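PDB 3DX5: uncharacterized protein AsbF from Bacillus anthracis, which catalyses the manganese-dependent dehydration of 3-dehydroshikimate to 3,4-dihydroxybenzoate, a step in the biosynthesis of the siderophore petrobactin. Local coordinates for residues Ile64-Ser74 against Phe96-Gln107. Sequence-based numbering, arbitrary orientation. Where two conformers were deposited one is given.
With DHB (3,4-dihydroxybenzoic acid), chain D.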
ATOM      1  N   ILE A  64       5.252 -21.849  -1.426  1.00 11.03           N
ATOM      2  CA  ILE A  64       4.266 -20.772  -1.490  1.00 10.74           C
ATOM      3  C   ILE A  64       2.930 -21.399  -1.084  1.00 11.32           C
ATOM      4  O   ILE A  64       2.477 -22.360  -1.714  1.00 12.36           O
ATOM      5  CB  ILE A  64       4.224 -20.135  -2.905  1.00 10.86           C
ATOM      6  CG1 ILE A  64       5.629 -19.622  -3.302  1.00  9.08           C
ATOM      7  CG2 ILE A  64       3.098 -19.058  -3.008  1.00  8.89           C
ATOM      8  CD1 ILE A  64       6.222 -18.551  -2.331  1.00 11.90           C
ATOM      9  N   THR A  65       2.318 -20.904  -0.017  1.00 11.52           N
ATOM     10  CA  THR A  65       1.120 -21.566   0.541  1.00 12.90           C
ATOM     11  C   THR A  65      -0.168 -21.207  -0.215  1.00 12.84           C
ATOM     12  O   THR A  65      -1.151 -21.984  -0.221  1.00 12.87           O
ATOM     13  CB  THR A  65       0.913 -21.264   2.082  1.00 13.48           C
ATOM     14  OG1 THR A  65       0.453 -19.910   2.268  1.00 14.76           O
ATOM     15  CG2 THR A  65       2.200 -21.420   2.857  1.00 14.93           C
HETATM   16  N   MSE A  66      -0.159 -20.033  -0.840  1.00 12.30           N
HETATM   17  CA  MSE A  66      -1.366 -19.416  -1.366  1.00 11.91           C
HETATM   18  C   MSE A  66      -0.966 -18.097  -1.995  1.00 11.81           C
HETATM   19  O   MSE A  66       0.002 -17.460  -1.552  1.00 10.82           O
HETATM   20  CB  MSE A  66      -2.353 -19.155  -0.213  1.00 11.74           C
HETATM   21  CG  MSE A  66      -3.699 -18.496  -0.618  1.00 12.98           C
HETATM   22 SE   MSE A  66      -5.067 -18.791   0.795  0.75 12.39          SE
HETATM   23  CE  MSE A  66      -4.298 -17.680   2.212  1.00  8.84           C
ATOM     24  N   ILE A  67      -1.714 -17.678  -3.009  1.00 10.09           N
ATOM     25  CA  ILE A  67      -1.623 -16.307  -3.485  1.00 11.40           C
ATOM     26  C   ILE A  67      -2.880 -15.578  -3.028  1.00 11.58           C
ATOM     27  O   ILE A  67      -4.008 -16.056  -3.278  1.00 11.40           O
ATOM     28  CB  ILE A  67      -1.499 -16.270  -5.012  1.00 10.69           C
ATOM     29  CG1 ILE A  67      -0.129 -16.892  -5.392  1.00 13.38           C
ATOM     30  CG2 ILE A  67      -1.631 -14.842  -5.500  1.00 11.60           C
ATOM     31  CD1 ILE A  67      -0.030 -17.301  -6.838  1.00 14.70           C
ATOM     32  N   SER A  68      -2.702 -14.426  -2.388  0.50 10.93           N
ATOM     33  CA  SER A  68      -3.830 -13.735  -1.786  0.50 10.69           C
ATOM     34  C   SER A  68      -4.176 -12.449  -2.527  0.50 11.03           C
ATOM     35  O   SER A  68      -3.370 -11.517  -2.617  0.50 10.61           O
ATOM     36  CB  SER A  68      -3.573 -13.516  -0.294  0.50 10.76           C
ATOM     37  OG  SER A  68      -3.229 -14.763   0.286  0.50  7.72           O
ATOM     38  N   ASP A  69      -5.379 -12.419  -3.087  1.00 11.30           N
ATOM     39  CA  ASP A  69      -5.746 -11.353  -3.976  1.00 12.50           C
ATOM     40  C   ASP A  69      -7.176 -10.912  -3.701  1.00 12.78           C
ATOM     41  O   ASP A  69      -7.657 -11.072  -2.576  1.00 12.90           O
ATOM     42  CB  ASP A  69      -5.509 -11.790  -5.429  1.00 12.52           C
ATOM     43  CG  ASP A  69      -5.098 -10.605  -6.330  1.00 17.98           C
ATOM     44  OD1 ASP A  69      -4.060 -10.716  -7.024  1.00 21.55           O
ATOM     45  OD2 ASP A  69      -5.814  -9.563  -6.346  1.00 18.23           O
ATOM     46  N   TYR A  70      -7.835 -10.341  -4.707  1.00 12.37           N
ATOM     47  CA  TYR A  70      -9.123  -9.656  -4.553  1.00 14.32           C
ATOM     48  C   TYR A  70      -9.796  -9.833  -5.895  1.00 14.80           C
ATOM     49  O   TYR A  70      -9.294  -9.345  -6.900  1.00 14.78           O
ATOM     50  CB  TYR A  70      -8.917  -8.128  -4.275  1.00 14.52           C
ATOM     51  CG  TYR A  70      -7.873  -7.841  -3.187  1.00 17.28           C
ATOM     52  CD1 TYR A  70      -8.255  -7.712  -1.834  1.00 18.53           C
ATOM     53  CD2 TYR A  70      -6.492  -7.739  -3.503  1.00 16.26           C
ATOM     54  CE1 TYR A  70      -7.289  -7.490  -0.826  1.00 15.56           C
ATOM     55  CE2 TYR A  70      -5.542  -7.559  -2.505  1.00 15.60           C
ATOM     56  CZ  TYR A  70      -5.944  -7.425  -1.175  1.00 15.44           C
ATOM     57  OH  TYR A  70      -4.990  -7.213  -0.183  1.00 14.96           O
ATOM     58  N   LEU A  71     -10.894 -10.565  -5.950  1.00 14.90           N
ATOM     59  CA  LEU A  71     -11.594 -10.703  -7.229  1.00 15.37           C
ATOM     60  C   LEU A  71     -12.900  -9.931  -7.176  1.00 15.86           C
ATOM     61  O   LEU A  71     -13.709 -10.152  -6.304  1.00 15.83           O
ATOM     62  CB  LEU A  71     -11.837 -12.170  -7.563  1.00 14.86           C
ATOM     63  CG  LEU A  71     -10.560 -13.006  -7.655  1.00 15.92           C
ATOM     64  CD1 LEU A  71     -10.907 -14.509  -7.698  1.00 14.21           C
ATOM     65  CD2 LEU A  71      -9.735 -12.550  -8.901  1.00 15.00           C
ATOM     66  N   ASP A  72     -13.087  -9.021  -8.113  1.00 16.73           N
ATOM     67  CA  ASP A  72     -14.273  -8.217  -8.121  1.00 18.28           C
ATOM     68  C   ASP A  72     -15.417  -8.964  -8.805  1.00 18.03           C
ATOM     69  O   ASP A  72     -15.453  -9.104 -10.032  1.00 17.32           O
ATOM     70  CB  ASP A  72     -14.004  -6.874  -8.802  1.00 18.69           C
ATOM     71  CG  ASP A  72     -15.197  -5.927  -8.695  1.00 23.49           C
ATOM     72  OD1 ASP A  72     -16.167  -6.226  -7.949  1.00 24.72           O
ATOM     73  OD2 ASP A  72     -15.176  -4.882  -9.371  1.00 30.67           O
ATOM     74  N   ILE A  73     -16.352  -9.452  -8.009  1.00 19.07           N
ATOM     75  CA  ILE A  73     -17.521 -10.078  -8.601  1.00 21.33           C
ATOM     76  C   ILE A  73     -18.832  -9.320  -8.255  1.00 21.60           C
ATOM     77  O   ILE A  73     -19.918  -9.840  -8.422  1.00 21.92           O
ATOM     78  CB  ILE A  73     -17.515 -11.685  -8.462  1.00 22.24           C
ATOM     79  CG1 ILE A  73     -17.028 -12.194  -7.139  1.00 21.73           C
ATOM     80  CG2 ILE A  73     -16.403 -12.283  -9.286  1.00 23.83           C
ATOM     81  CD1 ILE A  73     -17.782 -11.694  -6.057  1.00 26.95           C
ATOM     82  N   SER A  74     -18.701  -8.081  -7.783  1.00 22.15           N
ATOM     83  CA  SER A  74     -19.840  -7.181  -7.595  1.00 23.96           C
ATOM     84  C   SER A  74     -20.571  -6.902  -8.924  1.00 25.41           C
ATOM     85  O   SER A  74     -20.039  -7.150 -10.007  1.00 25.43           O
ATOM     86  CB  SER A  74     -19.384  -5.863  -6.976  1.00 23.13           C
ATOM     87  OG  SER A  74     -18.796  -5.008  -7.962  1.00 25.41           O
ATOM     88  N   PHE A  96       4.413 -20.434  -9.180  1.00  9.86           N
ATOM     89  CA  PHE A  96       4.771 -20.481  -7.768  1.00 10.18           C
ATOM     90  C   PHE A  96       4.496 -21.813  -7.081  1.00 10.79           C
ATOM     91  O   PHE A  96       4.845 -21.990  -5.910  1.00 10.00           O
ATOM     92  CB  PHE A  96       4.090 -19.340  -7.015  1.00  9.77           C
ATOM     93  CG  PHE A  96       4.744 -17.992  -7.254  1.00  8.26           C
ATOM     94  CD1 PHE A  96       6.003 -17.695  -6.697  1.00  9.35           C
ATOM     95  CD2 PHE A  96       4.136 -17.054  -8.061  1.00  8.40           C
ATOM     96  CE1 PHE A  96       6.617 -16.455  -6.909  1.00  7.97           C
ATOM     97  CE2 PHE A  96       4.733 -15.806  -8.302  1.00  7.77           C
ATOM     98  CZ  PHE A  96       5.984 -15.503  -7.724  1.00  7.55           C
ATOM     99  N   LYS A  97       3.872 -22.740  -7.814  1.00 11.25           N
ATOM    100  CA  LYS A  97       3.491 -24.062  -7.306  1.00 12.56           C
ATOM    101  C   LYS A  97       2.534 -24.048  -6.095  1.00 12.64           C
ATOM    102  O   LYS A  97       2.757 -24.703  -5.095  1.00 12.31           O
ATOM    103  CB  LYS A  97       4.717 -24.949  -7.078  1.00 12.99           C
ATOM    104  CG  LYS A  97       5.593 -25.064  -8.368  1.00 16.80           C
ATOM    105  CD  LYS A  97       6.644 -26.145  -8.213  1.00 24.59           C
ATOM    106  CE  LYS A  97       7.558 -26.269  -9.470  1.00 28.97           C
ATOM    107  NZ  LYS A  97       8.634 -27.277  -9.241  1.00 33.33           N
ATOM    108  N   THR A  98       1.454 -23.299  -6.205  1.00 12.81           N
ATOM    109  CA  THR A  98       0.458 -23.291  -5.148  1.00 12.76           C
ATOM    110  C   THR A  98      -0.878 -23.652  -5.807  1.00 12.51           C
ATOM    111  O   THR A  98      -1.078 -23.384  -6.987  1.00 11.09           O
ATOM    112  CB  THR A  98       0.417 -21.909  -4.373  1.00 13.80           C
ATOM    113  OG1 THR A  98      -0.599 -21.953  -3.384  1.00 14.94           O
ATOM    114  CG2 THR A  98       0.084 -20.720  -5.282  1.00 11.72           C
ATOM    115  N   ASN A  99      -1.772 -24.282  -5.057  1.00 11.75           N
ATOM    116  CA  ASN A  99      -3.097 -24.585  -5.576  1.00 11.72           C
ATOM    117  C   ASN A  99      -4.196 -23.764  -4.891  1.00 12.18           C
ATOM    118  O   ASN A  99      -5.375 -24.168  -4.938  1.00 13.38           O
ATOM    119  CB  ASN A  99      -3.388 -26.095  -5.443  1.00 12.11           C
ATOM    120  CG  ASN A  99      -3.526 -26.546  -3.981  1.00 12.87           C
ATOM    121  OD1 ASN A  99      -3.155 -25.822  -3.033  1.00 12.90           O
ATOM    122  ND2 ASN A  99      -4.096 -27.727  -3.790  1.00 13.70           N
ATOM    123  N   LYS A 100      -3.855 -22.632  -4.253  1.00 10.56           N
ATOM    124  CA  LYS A 100      -4.880 -21.841  -3.551  1.00 11.50           C
ATOM    125  C   LYS A 100      -4.815 -20.351  -3.872  1.00 12.44           C
ATOM    126  O   LYS A 100      -3.708 -19.770  -3.967  1.00 13.20           O
ATOM    127  CB  LYS A 100      -4.734 -22.000  -2.016  1.00 11.25           C
ATOM    128  CG  LYS A 100      -4.749 -23.429  -1.519  1.00 11.78           C
ATOM    129  CD  LYS A 100      -4.510 -23.514   0.003  1.00 10.94           C
ATOM    130  CE  LYS A 100      -4.402 -24.978   0.459  1.00 14.15           C
ATOM    131  NZ  LYS A 100      -3.292 -25.735  -0.210  1.00 17.95           N
ATOM    132  N   ILE A 101      -5.999 -19.744  -4.037  0.60 12.50           N
ATOM    133  CA  ILE A 101      -6.201 -18.317  -4.256  0.60 12.19           C
ATOM    134  C   ILE A 101      -7.189 -17.768  -3.208  0.60 12.98           C
ATOM    135  O   ILE A 101      -8.337 -18.233  -3.106  0.60 13.14           O
ATOM    136  CB  ILE A 101      -6.818 -18.015  -5.654  0.60 12.07           C
ATOM    137  CG1 ILE A 101      -5.936 -18.549  -6.790  0.60 14.09           C
ATOM    138  CG2 ILE A 101      -7.073 -16.506  -5.825  0.60 10.48           C
ATOM    139  CD1 ILE A 101      -4.429 -18.090  -6.752  0.60 12.77           C
ATOM    140  N   ARG A 102      -6.762 -16.754  -2.465  1.00 12.51           N
ATOM    141  CA  ARG A 102      -7.615 -16.147  -1.463  1.00 12.33           C
ATOM    142  C   ARG A 102      -8.389 -14.986  -2.100  1.00 12.38           C
ATOM    143  O   ARG A 102      -7.820 -14.147  -2.803  1.00 12.21           O
ATOM    144  CB  ARG A 102      -6.727 -15.632  -0.306  1.00 13.23           C
ATOM    145  CG  ARG A 102      -7.457 -15.014   0.930  1.00 12.11           C
ATOM    146  CD  ARG A 102      -8.160 -13.623   0.706  1.00 11.58           C
ATOM    147  NE  ARG A 102      -7.372 -12.537   0.101  1.00 14.22           N
ATOM    148  CZ  ARG A 102      -6.587 -11.713   0.789  1.00 14.41           C
ATOM    149  NH1 ARG A 102      -5.926 -10.735   0.151  1.00 12.82           N
ATOM    150  NH2 ARG A 102      -6.461 -11.875   2.117  1.00 10.03           N
ATOM    151  N   THR A 103      -9.687 -14.938  -1.852  1.00 12.07           N
ATOM    152  CA  THR A 103     -10.480 -13.778  -2.247  1.00 12.74           C
ATOM    153  C   THR A 103     -11.505 -13.461  -1.173  1.00 12.46           C
ATOM    154  O   THR A 103     -11.616 -14.192  -0.179  1.00 11.66           O
ATOM    155  CB  THR A 103     -11.125 -13.940  -3.659  1.00 12.64           C
ATOM    156  OG1 THR A 103     -11.657 -12.679  -4.080  1.00 15.60           O
ATOM    157  CG2 THR A 103     -12.278 -14.975  -3.668  1.00 14.81           C
ATOM    158  N   PHE A 104     -12.196 -12.341  -1.340  1.00 14.01           N
ATOM    159  CA  PHE A 104     -13.228 -11.884  -0.400  1.00 14.79           C
ATOM    160  C   PHE A 104     -14.576 -12.016  -1.066  1.00 15.60           C
ATOM    161  O   PHE A 104     -14.673 -11.884  -2.290  1.00 17.26           O
ATOM    162  CB  PHE A 104     -12.977 -10.428   0.016  1.00 14.75           C
ATOM    163  CG  PHE A 104     -11.727 -10.267   0.842  1.00 17.81           C
ATOM    164  CD1 PHE A 104     -11.704 -10.665   2.176  1.00 19.25           C
ATOM    165  CD2 PHE A 104     -10.560  -9.771   0.273  1.00 20.76           C
ATOM    166  CE1 PHE A 104     -10.551 -10.559   2.933  1.00 20.54           C
ATOM    167  CE2 PHE A 104      -9.400  -9.639   1.043  1.00 21.30           C
ATOM    168  CZ  PHE A 104      -9.396 -10.038   2.353  1.00 19.83           C
ATOM    169  N   ALA A 105     -15.618 -12.274  -0.291  1.00 15.36           N
ATOM    170  CA  ALA A 105     -16.942 -12.464  -0.861  1.00 16.23           C
ATOM    171  C   ALA A 105     -17.730 -11.174  -0.711  1.00 16.59           C
ATOM    172  O   ALA A 105     -18.483 -10.995   0.246  1.00 16.96           O
ATOM    173  CB  ALA A 105     -17.662 -13.618  -0.174  1.00 15.74           C
ATOM    174  N   GLY A 106     -17.544 -10.275  -1.660  1.00 17.41           N
ATOM    175  CA  GLY A 106     -18.271  -9.013  -1.665  1.00 18.12           C
ATOM    176  C   GLY A 106     -17.588  -7.918  -0.875  1.00 18.44           C
ATOM    177  O   GLY A 106     -16.581  -8.156  -0.220  1.00 17.49           O
ATOM    178  N   GLN A 107     -18.164  -6.723  -0.938  0.60 18.67           N
ATOM    179  CA  GLN A 107     -17.552  -5.520  -0.382  0.60 19.59           C
ATOM    180  C   GLN A 107     -18.514  -4.817   0.595  0.60 18.69           C
ATOM    181  O   GLN A 107     -18.344  -3.637   0.892  0.60 18.88           O
ATOM    182  CB  GLN A 107     -17.211  -4.524  -1.512  0.60 20.55           C
ATOM    183  CG  GLN A 107     -16.193  -4.979  -2.572  0.60 22.78           C
ATOM    184  CD  GLN A 107     -16.104  -3.981  -3.750  0.60 25.70           C
ATOM    185  OE1 GLN A 107     -17.102  -3.680  -4.423  0.60 25.84           O
ATOM    186  NE2 GLN A 107     -14.913  -3.467  -3.984  0.60 26.72           N
TER
HETATM  187  C1  DHB D 289      -6.553  -7.784   4.387  1.00 18.25           C
HETATM  188  C2  DHB D 289      -6.718  -8.896   5.208  1.00 18.29           C
HETATM  189  C3  DHB D 289      -7.201  -8.747   6.512  1.00 18.33           C
HETATM  190  O3  DHB D 289      -7.395  -9.792   7.378  1.00 15.67           O
HETATM  191  C4  DHB D 289      -7.556  -7.404   6.975  1.00 20.66           C
HETATM  192  O4  DHB D 289      -8.028  -7.302   8.238  1.00 20.45           O
HETATM  193  C5  DHB D 289      -7.415  -6.303   6.135  1.00 19.34           C
HETATM  194  C6  DHB D 289      -6.906  -6.510   4.840  1.00 20.09           C
HETATM  195  C   DHB D 289      -6.004  -7.982   2.983  1.00 18.97           C
HETATM  196  O1  DHB D 289      -5.865  -7.061   2.172  1.00 18.58           O
HETATM  197  O2  DHB D 289      -5.626  -9.198   2.596  1.00 18.36           O
HETATM  198  O   HOH W   1       5.498 -23.614  -3.690  1.00 12.14           O
HETATM  199  O   HOH W   2      -1.202 -24.239   1.361  1.00 13.02           O
HETATM  200  O   HOH W   3      -0.391 -24.669  -2.137  1.00 29.09           O
HETATM  201  O   HOH W   4     -14.413 -12.493  -4.962  1.00 21.87           O
HETATM  202  O   HOH W   5     -12.339  -9.646  -3.320  1.00 26.16           O
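Arg102 lays its guanidinium between Ser68 and Phe104: Ser68 CB sits 3.6 Å above the centre of one face and Phe104 CE2 3.5 Å above the centre of the other. With CG anti to the backbone N (chi1 -176°), the chain, bent at chi2 and chi3, carries the group forward past the end of strand 64-68, where NE and NH1 grip a single atom side-on, Asp69 O. The NE to Asp69 O bond, 3.1 Å, runs in the carbonyl plane; the NH1 bond is more bent and tilted from it. Held on both faces and at this edge, the guanidinium presents NH2 to O2 of the bound 3,4-dihydroxybenzoic acid at 2.8 Å, while NH1 adds a weak bond to the same oxygen; Glu142, a manganese ligand, salt-bridges NH2. Tyr70 OH donates a hydrogen bond to ligand O1 (2.5 Å), which lies at the ring edge, and also bonds with Trp35 NE1. The Tyr70 and Phe104 rings point the same way, rim to rim, with planes 26° apart. Near the C-terminal ends of the strands, Thr103 OG1 accepts from Leu71 N at 2.9 Å, a side chain standing in for a backbone acceptor. Along the strands, Ile67 N bonds to Lys100 O, Arg102 N to Ile67 O and Asp69 N to Arg102 O. Ile67 and Ile101 share the sheet face opposite Ser68 and Arg102, with Ile101 CD1 3.9 Å from Ile67 CB. Toward the N-terminal ends, Thr98 CG2 touches CG1 and CD1 of Ile67, and Ile64 CG1 lies against Phe96. Strand 64-68, helix 79-96 and strand 100-103 form a parallel beta-alpha-beta unit of the TIM barrel; its C-terminal strand ends and following loops supply Tyr70 and Arg102 for the ligand carboxylate and Phe104 for the active-site pocket.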